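Local coordinates for protein alpha-ketoglutarate-dependent 2,4-dichlorophenoxyacetate dioxygenase (Bradyrhizobium diazoefficiens, PDB 5BKE) that probably acts as a metal- and 2-oxoglutarate-dependent dioxygenase of the TfdA family, linked to herbicide degradation, at residues E163-E168 with G217-M222; S170-R175 with Q189-V194. One frame throughout, in Å; residues are numbered along the deposited sequence.

Interaction 1: residues E163-E168 with G217-M222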
ATOM      1  N   GLU C 163     -10.341  -7.455 -28.350  1.00 30.96           N
ATOM      2  CA  GLU C 163     -11.471  -7.997 -27.573  1.00 31.02           C
ATOM      3  C   GLU C 163     -12.609  -8.625 -28.397  1.00 29.61           C
ATOM      4  O   GLU C 163     -13.046  -9.738 -28.092  1.00 28.08           O
ATOM      5  CB  GLU C 163     -12.000  -6.945 -26.568  1.00 31.83           C
ATOM      6  CG  GLU C 163     -13.215  -7.349 -25.719  1.00 32.73           C
ATOM      7  CD  GLU C 163     -12.962  -8.509 -24.753  1.00 35.77           C
ATOM      8  OE1 GLU C 163     -11.863  -8.602 -24.164  1.00 35.61           O
ATOM      9  OE2 GLU C 163     -13.885  -9.339 -24.561  1.00 38.05           O
ATOM     10  N   ASP C 164     -13.063  -7.925 -29.435  1.00 30.55           N
ATOM     11  CA  ASP C 164     -14.233  -8.362 -30.213  1.00 31.05           C
ATOM     12  C   ASP C 164     -13.891  -8.907 -31.600  1.00 30.61           C
ATOM     13  O   ASP C 164     -14.791  -9.216 -32.386  1.00 31.02           O
ATOM     14  CB  ASP C 164     -15.271  -7.233 -30.316  1.00 34.06           C
ATOM     15  CG  ASP C 164     -15.823  -6.820 -28.954  1.00 37.16           C
ATOM     16  OD1 ASP C 164     -16.502  -7.641 -28.304  1.00 38.23           O
ATOM     17  OD2 ASP C 164     -15.569  -5.677 -28.527  1.00 40.84           O
ATOM     18  N   LEU C 165     -12.599  -9.049 -31.887  1.00 28.64           N
ATOM     19  CA  LEU C 165     -12.155  -9.561 -33.183  1.00 27.75           C
ATOM     20  C   LEU C 165     -12.519 -11.036 -33.425  1.00 27.12           C
ATOM     21  O   LEU C 165     -12.535 -11.859 -32.497  1.00 27.15           O
ATOM     22  CB  LEU C 165     -10.658  -9.304 -33.384  1.00 27.41           C
ATOM     23  CG  LEU C 165     -10.189  -7.839 -33.440  1.00 26.95           C
ATOM     24  CD1 LEU C 165      -8.690  -7.773 -33.718  1.00 26.79           C
ATOM     25  CD2 LEU C 165     -10.964  -7.005 -34.458  1.00 24.61           C
ATOM     26  N   VAL C 166     -12.849 -11.341 -34.677  1.00 26.41           N
ATOM     27  CA  VAL C 166     -13.235 -12.689 -35.092  1.00 26.33           C
ATOM     28  C   VAL C 166     -12.271 -13.177 -36.183  1.00 26.70           C
ATOM     29  O   VAL C 166     -11.966 -12.440 -37.134  1.00 25.42           O
ATOM     30  CB  VAL C 166     -14.722 -12.735 -35.559  1.00 25.89           C
ATOM     31  CG1 VAL C 166     -15.105 -14.096 -36.115  1.00 24.89           C
ATOM     32  CG2 VAL C 166     -15.667 -12.395 -34.407  1.00 25.80           C
ATOM     33  N   CYS C 167     -11.801 -14.420 -36.031  1.00 27.05           N
ATOM     34  CA  CYS C 167     -10.926 -15.073 -37.019  1.00 27.04           C
ATOM     35  C   CYS C 167     -11.677 -16.119 -37.847  1.00 26.92           C
ATOM     36  O   CYS C 167     -12.592 -16.771 -37.349  1.00 27.08           O
ATOM     37  CB  CYS C 167      -9.732 -15.740 -36.328  1.00 27.25           C
ATOM     38  SG  CYS C 167      -8.698 -14.666 -35.300  1.00 28.16           S
ATOM     39  N   GLU C 168     -11.265 -16.276 -39.103  1.00 27.92           N
ATOM     40  CA  GLU C 168     -11.736 -17.352 -39.974  1.00 28.43           C
ATOM     41  C   GLU C 168     -10.738 -18.510 -39.955  1.00 26.55           C
ATOM     42  O   GLU C 168      -9.577 -18.345 -40.336  1.00 24.96           O
ATOM     43  CB  GLU C 168     -11.955 -16.846 -41.406  1.00 32.06           C
ATOM     44  CG  GLU C 168     -13.012 -15.758 -41.500  1.00 38.28           C
ATOM     45  CD  GLU C 168     -13.500 -15.453 -42.913  1.00 43.25           C
ATOM     46  OE1 GLU C 168     -13.249 -16.250 -43.854  1.00 46.57           O
ATOM     47  OE2 GLU C 168     -14.164 -14.401 -43.067  1.00 44.67           O
ATOM     48  N   GLY C 217      -6.547 -17.788 -40.729  1.00 26.46           N
ATOM     49  CA  GLY C 217      -5.879 -17.162 -41.857  1.00 27.28           C
ATOM     50  C   GLY C 217      -6.264 -15.730 -42.128  1.00 28.98           C
ATOM     51  O   GLY C 217      -5.631 -15.072 -42.949  1.00 29.25           O
ATOM     52  N   LYS C 218      -7.306 -15.244 -41.456  1.00 30.41           N
ATOM     53  CA  LYS C 218      -7.653 -13.820 -41.505  1.00 31.14           C
ATOM     54  C   LYS C 218      -8.497 -13.396 -40.304  1.00 30.60           C
ATOM     55  O   LYS C 218      -9.133 -14.229 -39.651  1.00 28.99           O
ATOM     56  CB  LYS C 218      -8.348 -13.451 -42.831  1.00 32.70           C
ATOM     57  CG  LYS C 218      -9.811 -13.858 -42.937  1.00 33.97           C
ATOM     58  CD  LYS C 218     -10.476 -13.287 -44.186  1.00 37.18           C
ATOM     59  CE  LYS C 218     -10.728 -11.787 -44.083  1.00 38.97           C
ATOM     60  NZ  LYS C 218     -11.235 -11.241 -45.371  1.00 40.07           N
ATOM     61  N   ILE C 219      -8.471 -12.093 -40.024  1.00 30.10           N
ATOM     62  CA  ILE C 219      -9.411 -11.457 -39.110  1.00 29.99           C
ATOM     63  C   ILE C 219     -10.530 -10.848 -39.963  1.00 31.05           C
ATOM     64  O   ILE C 219     -10.263 -10.141 -40.940  1.00 32.35           O
ATOM     65  CB  ILE C 219      -8.710 -10.422 -38.190  1.00 29.42           C
ATOM     66  CG1 ILE C 219      -7.735 -11.143 -37.240  1.00 28.68           C
ATOM     67  CG2 ILE C 219      -9.737  -9.611 -37.401  1.00 29.03           C
ATOM     68  CD1 ILE C 219      -6.688 -10.266 -36.575  1.00 28.64           C
ATOM     69  N   ALA C 220     -11.768 -11.144 -39.574  1.00 32.56           N
ATOM     70  CA  ALA C 220     -12.980 -10.801 -40.316  1.00 33.96           C
ATOM     71  C   ALA C 220     -13.113  -9.321 -40.657  1.00 35.40           C
ATOM     72  O   ALA C 220     -13.444  -8.982 -41.789  1.00 36.84           O
ATOM     73  CB  ALA C 220     -14.209 -11.275 -39.548  1.00 34.62           C
ATOM     74  N   SER C 221     -12.851  -8.447 -39.685  1.00 36.52           N
ATOM     75  CA  SER C 221     -13.088  -7.010 -39.853  1.00 37.02           C
ATOM     76  C   SER C 221     -11.903  -6.245 -40.448  1.00 38.15           C
ATOM     77  O   SER C 221     -11.980  -5.028 -40.640  1.00 41.01           O
ATOM     78  CB  SER C 221     -13.522  -6.386 -38.521  1.00 38.07           C
ATOM     79  OG  SER C 221     -12.543  -6.584 -37.509  1.00 38.73           O
ATOM     80  N   MET C 222     -10.816  -6.955 -40.745  1.00 37.63           N
ATOM     81  CA  MET C 222      -9.582  -6.332 -41.234  1.00 36.95           C
ATOM     82  C   MET C 222      -9.209  -6.826 -42.633  1.00 36.51           C
ATOM     83  O   MET C 222      -9.728  -7.845 -43.101  1.00 35.39           O
ATOM     84  CB  MET C 222      -8.422  -6.591 -40.255  1.00 35.75           C
ATOM     85  CG  MET C 222      -8.616  -5.997 -38.868  1.00 34.95           C
ATOM     86  SD  MET C 222      -7.437  -6.607 -37.644  1.00 34.80           S
ATOM     87  CE  MET C 222      -5.944  -5.714 -38.085  1.00 35.68           C
TER
HETATM   88  O   HOH W   1     -13.413  -9.175 -36.565  1.00 31.11           O

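Interaction 2: residues S170-R175 with Q189-V194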
ATOM      1  N   SER C 170      -9.673 -22.396 -41.123  1.00 28.45           N
ATOM      2  CA  SER C 170      -9.803 -23.460 -42.109  1.00 29.52           C
ATOM      3  C   SER C 170      -8.505 -24.257 -42.213  1.00 30.07           C
ATOM      4  O   SER C 170      -7.409 -23.677 -42.158  1.00 28.21           O
ATOM      5  CB  SER C 170     -10.135 -22.871 -43.482  1.00 29.86           C
ATOM      6  OG  SER C 170     -10.140 -23.875 -44.479  1.00 30.53           O
ATOM      7  N   LEU C 171      -8.637 -25.573 -42.405  1.00 30.52           N
ATOM      8  CA  LEU C 171      -7.495 -26.428 -42.771  1.00 31.17           C
ATOM      9  C   LEU C 171      -6.763 -25.947 -44.022  1.00 32.30           C
ATOM     10  O   LEU C 171      -5.560 -26.172 -44.162  1.00 32.98           O
ATOM     11  CB  LEU C 171      -7.908 -27.892 -42.922  1.00 32.00           C
ATOM     12  CG  LEU C 171      -8.026 -28.683 -41.616  1.00 32.60           C
ATOM     13  CD1 LEU C 171      -8.935 -29.893 -41.771  1.00 32.62           C
ATOM     14  CD2 LEU C 171      -6.663 -29.097 -41.071  1.00 32.49           C
ATOM     15  N   MET C 172      -7.478 -25.250 -44.904  1.00 33.07           N
ATOM     16  CA  MET C 172      -6.883 -24.664 -46.110  1.00 33.83           C
ATOM     17  C   MET C 172      -5.892 -23.529 -45.810  1.00 33.03           C
ATOM     18  O   MET C 172      -4.970 -23.285 -46.595  1.00 32.58           O
ATOM     19  CB  MET C 172      -7.972 -24.180 -47.073  1.00 36.32           C
ATOM     20  CG  MET C 172      -8.926 -25.264 -47.568  1.00 39.55           C
ATOM     21  SD  MET C 172     -10.006 -24.736 -48.930  1.00 43.40           S
ATOM     22  CE  MET C 172     -11.236 -23.730 -48.095  1.00 40.43           C
ATOM     23  N   TYR C 173      -6.086 -22.829 -44.688  1.00 32.95           N
ATOM     24  CA  TYR C 173      -5.161 -21.757 -44.282  1.00 31.14           C
ATOM     25  C   TYR C 173      -3.841 -22.298 -43.716  1.00 29.85           C
ATOM     26  O   TYR C 173      -2.760 -21.832 -44.101  1.00 28.76           O
ATOM     27  CB  TYR C 173      -5.806 -20.804 -43.281  1.00 31.17           C
ATOM     28  CG  TYR C 173      -6.821 -19.827 -43.843  1.00 32.02           C
ATOM     29  CD1 TYR C 173      -6.506 -18.993 -44.926  1.00 32.64           C
ATOM     30  CD2 TYR C 173      -8.092 -19.693 -43.253  1.00 32.19           C
ATOM     31  CE1 TYR C 173      -7.432 -18.081 -45.424  1.00 32.50           C
ATOM     32  CE2 TYR C 173      -9.026 -18.784 -43.744  1.00 31.91           C
ATOM     33  CZ  TYR C 173      -8.691 -17.977 -44.827  1.00 32.49           C
ATOM     34  OH  TYR C 173      -9.608 -17.071 -45.322  1.00 32.91           O
ATOM     35  N   SER C 174      -3.940 -23.280 -42.820  1.00 28.69           N
ATOM     36  CA  SER C 174      -2.767 -23.903 -42.218  1.00 29.93           C
ATOM     37  C   SER C 174      -1.926 -24.676 -43.232  1.00 31.18           C
ATOM     38  O   SER C 174      -0.698 -24.550 -43.234  1.00 30.77           O
ATOM     39  CB  SER C 174      -3.155 -24.799 -41.049  1.00 29.51           C
ATOM     40  OG  SER C 174      -4.079 -25.789 -41.447  1.00 28.86           O
ATOM     41  N   ARG C 175      -2.587 -25.463 -44.085  1.00 31.06           N
ATOM     42  CA  ARG C 175      -1.898 -26.219 -45.129  1.00 33.03           C
ATOM     43  C   ARG C 175      -1.419 -25.290 -46.230  1.00 32.07           C
ATOM     44  O   ARG C 175      -0.361 -25.508 -46.803  1.00 31.32           O
ATOM     45  CB  ARG C 175      -2.761 -27.357 -45.694  1.00 34.72           C
ATOM     46  CG  ARG C 175      -3.255 -28.374 -44.675  1.00 38.04           C
ATOM     47  CD  ARG C 175      -2.157 -28.888 -43.757  1.00 42.83           C
ATOM     48  NE  ARG C 175      -2.634 -29.791 -42.699  1.00 44.20           N
ATOM     49  CZ  ARG C 175      -2.869 -29.446 -41.430  1.00 45.91           C
ATOM     50  NH1 ARG C 175      -3.270 -30.369 -40.568  1.00 46.68           N
ATOM     51  NH2 ARG C 175      -2.706 -28.194 -41.010  1.00 45.92           N
ATOM     52  N   GLN C 189     -15.419 -27.565 -49.957  1.00 52.26           N
ATOM     53  CA  GLN C 189     -16.695 -27.503 -49.267  1.00 51.36           C
ATOM     54  C   GLN C 189     -16.585 -28.114 -47.871  1.00 50.88           C
ATOM     55  O   GLN C 189     -17.189 -27.608 -46.925  1.00 50.39           O
ATOM     56  CB  GLN C 189     -17.804 -28.181 -50.093  1.00 52.15           C
ATOM     57  CG  GLN C 189     -18.100 -27.519 -51.446  1.00 52.35           C
ATOM     58  CD  GLN C 189     -18.626 -26.090 -51.324  1.00 53.83           C
ATOM     59  OE1 GLN C 189     -19.583 -25.820 -50.591  1.00 53.49           O
ATOM     60  NE2 GLN C 189     -18.005 -25.166 -52.057  1.00 50.73           N
ATOM     61  N   MET C 190     -15.807 -29.192 -47.752  1.00 52.24           N
ATOM     62  CA  MET C 190     -15.542 -29.863 -46.465  1.00 52.48           C
ATOM     63  C   MET C 190     -14.714 -28.991 -45.514  1.00 48.57           C
ATOM     64  O   MET C 190     -14.908 -29.051 -44.296  1.00 47.30           O
ATOM     65  CB  MET C 190     -14.822 -31.196 -46.690  1.00 55.83           C
ATOM     66  CG  MET C 190     -15.113 -32.265 -45.650  1.00 59.98           C
ATOM     67  SD  MET C 190     -14.258 -33.816 -46.013  1.00 66.40           S
ATOM     68  CE  MET C 190     -15.389 -34.552 -47.194  1.00 66.36           C
ATOM     69  N   PHE C 191     -13.806 -28.190 -46.083  1.00 44.40           N
ATOM     70  CA  PHE C 191     -12.917 -27.303 -45.310  1.00 41.55           C
ATOM     71  C   PHE C 191     -13.338 -25.830 -45.380  1.00 40.77           C
ATOM     72  O   PHE C 191     -12.505 -24.931 -45.244  1.00 41.65           O
ATOM     73  CB  PHE C 191     -11.447 -27.448 -45.745  1.00 37.77           C
ATOM     74  CG  PHE C 191     -10.920 -28.860 -45.737  1.00 36.17           C
ATOM     75  CD1 PHE C 191     -11.311 -29.789 -44.757  1.00 35.79           C
ATOM     76  CD2 PHE C 191      -9.987 -29.254 -46.700  1.00 35.30           C
ATOM     77  CE1 PHE C 191     -10.808 -31.089 -44.770  1.00 35.98           C
ATOM     78  CE2 PHE C 191      -9.472 -30.549 -46.709  1.00 36.22           C
ATOM     79  CZ  PHE C 191      -9.881 -31.467 -45.742  1.00 35.81           C
ATOM     80  N   LYS C 192     -14.634 -25.596 -45.584  1.00 39.93           N
ATOM     81  CA  LYS C 192     -15.208 -24.252 -45.627  1.00 37.69           C
ATOM     82  C   LYS C 192     -14.919 -23.532 -44.292  1.00 33.77           C
ATOM     83  O   LYS C 192     -15.207 -24.095 -43.232  1.00 30.99           O
ATOM     84  CB  LYS C 192     -16.714 -24.367 -45.886  1.00 39.99           C
ATOM     85  CG  LYS C 192     -17.472 -23.064 -46.060  1.00 44.38           C
ATOM     86  CD  LYS C 192     -18.969 -23.349 -45.996  1.00 47.93           C
ATOM     87  CE  LYS C 192     -19.748 -22.187 -45.395  1.00 49.57           C
ATOM     88  NZ  LYS C 192     -19.909 -21.054 -46.348  1.00 51.20           N
ATOM     89  N   PRO C 193     -14.331 -22.312 -44.349  1.00 31.31           N
ATOM     90  CA  PRO C 193     -13.930 -21.527 -43.167  1.00 31.35           C
ATOM     91  C   PRO C 193     -15.039 -21.293 -42.135  1.00 31.20           C
ATOM     92  O   PRO C 193     -16.184 -21.035 -42.517  1.00 31.39           O
ATOM     93  CB  PRO C 193     -13.483 -20.199 -43.768  1.00 31.17           C
ATOM     94  CG  PRO C 193     -12.966 -20.577 -45.107  1.00 32.52           C
ATOM     95  CD  PRO C 193     -13.907 -21.644 -45.592  1.00 32.38           C
ATOM     96  N   VAL C 194     -14.687 -21.422 -40.850  1.00 28.62           N
ATOM     97  CA  VAL C 194     -15.585 -21.123 -39.732  1.00 27.66           C
ATOM     98  C   VAL C 194     -15.086 -19.922 -38.916  1.00 27.77           C
ATOM     99  O   VAL C 194     -13.892 -19.579 -38.945  1.00 27.15           O
ATOM    100  CB  VAL C 194     -15.838 -22.341 -38.798  1.00 28.19           C
ATOM    101  CG1 VAL C 194     -16.332 -23.552 -39.584  1.00 27.66           C
ATOM    102  CG2 VAL C 194     -14.605 -22.681 -37.970  1.00 27.75           C
TER

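Interaction 1: residues E163-E168 with G217-M222
Strand residues Val-166 to Glu-168 pair antiparallel with Gly-217 to Ile-219 at one margin of a four-stranded sheet, where 216-219 is the outermost strand within the chain. Ala-220 N gives a nearly straight bond to Val-166 O at 2.8 Å. Further along, Glu-168 N donates to Lys-218 O at 3.0 Å and Gly-217 N to Glu-168 O at 3.1 Å. Cys-167 and Ile-219 form a non-hydrogen-bonded pair, and Cys-167 SG meets Ile-219 CG1 at 4.1 Å. Leu-165 lies obliquely against Ile-219, its CD2 touching CG2. Helix 224-238 packs on Leu-165, Cys-167 and Ile-219 through Leu-230 and Leu-231. The other face carries Glu-168 and Lys-218, side by side and pointing the same way. With Lys-218 CG between the backbone N and the carbonyl carbon (chi1 77°), that carbon lies against Glu-168 CB and CG. Lys-218 CD comes 3.9 Å from Glu-168 CD. Beyond the strand, the type I turn 219-222 brings Ser-221 OG to a water that accepts from Val-166 N at 2.9 Å. The chemistry is thus split: backbone bonds join the strands, and apolar groups face the helix. Glu-168 OE2 and Lys-218 NZ stay 4.9 Å apart, so any attraction would probably be long-range.

Interaction 2: residues S170-R175 with Q189-V194
Phe-191 meets the start of helix 171-176 with both its ring and its carbonyl, and has the most surface buried here. Leu-171 CD1 touches Phe-191 CE1 on the ring, 3.7 Å away, and Leu-171 CB lies over one face, offset toward the rim. Met-172 reaches the same residue obliquely, its CG 3.8 Å from Phe-191 CB. The Met-172 chain then bends at chi3 (-76°), and CE ends 3.3 Å from Phe-191 O. Met-172 CE also meets Pro-193 CD at 4.2 Å.

Ser-170 is the N-cap of the helix. Ser-170 OG, anti to the backbone N (chi1 174°), accepts from Met-172 N at 3.0 Å. Ser-170 OG also donates to Phe-191 O at 2.7 Å, in the plane of that carbonyl. One hydroxyl therefore caps the helix and ties it to the chain that leaves helix 187-190. An alanine in place of Ser-170 would probably leave Met-172 N without its cap and Phe-191 O without this donor. Pro-193 CG packs on Ser-170 CB at 4.0 Å, just before strand 194-201 begins. Leu-171 also touches Phe-120. The side chain of Leu-171 is about 9 Å from the bound manganese, near the metal site but not part of it.

In the fold
Interaction 2 is nested in the chain loop that interaction 1 closes. Strand 166-169 runs directly into helix 171-176, so their first segments are neighbours in sequence. Interaction 1 is partly buried, with exposed residues at its turn. Interaction 2 is buried and lies closer to the centre of the chain. The first joins two strands mainly through backbone bonds; the second joins a helix start to a loop through a serine hydroxyl and apolar packing. Tyr-173, on the helix of interaction 2, packs on interaction 1, its CG 3.5 Å from Gly-217 CA, and Pro-193 CB packs near Glu-168 OE1. Strand 194-201, which follows Pro-193, pairs with strand 166-169 in the same sheet.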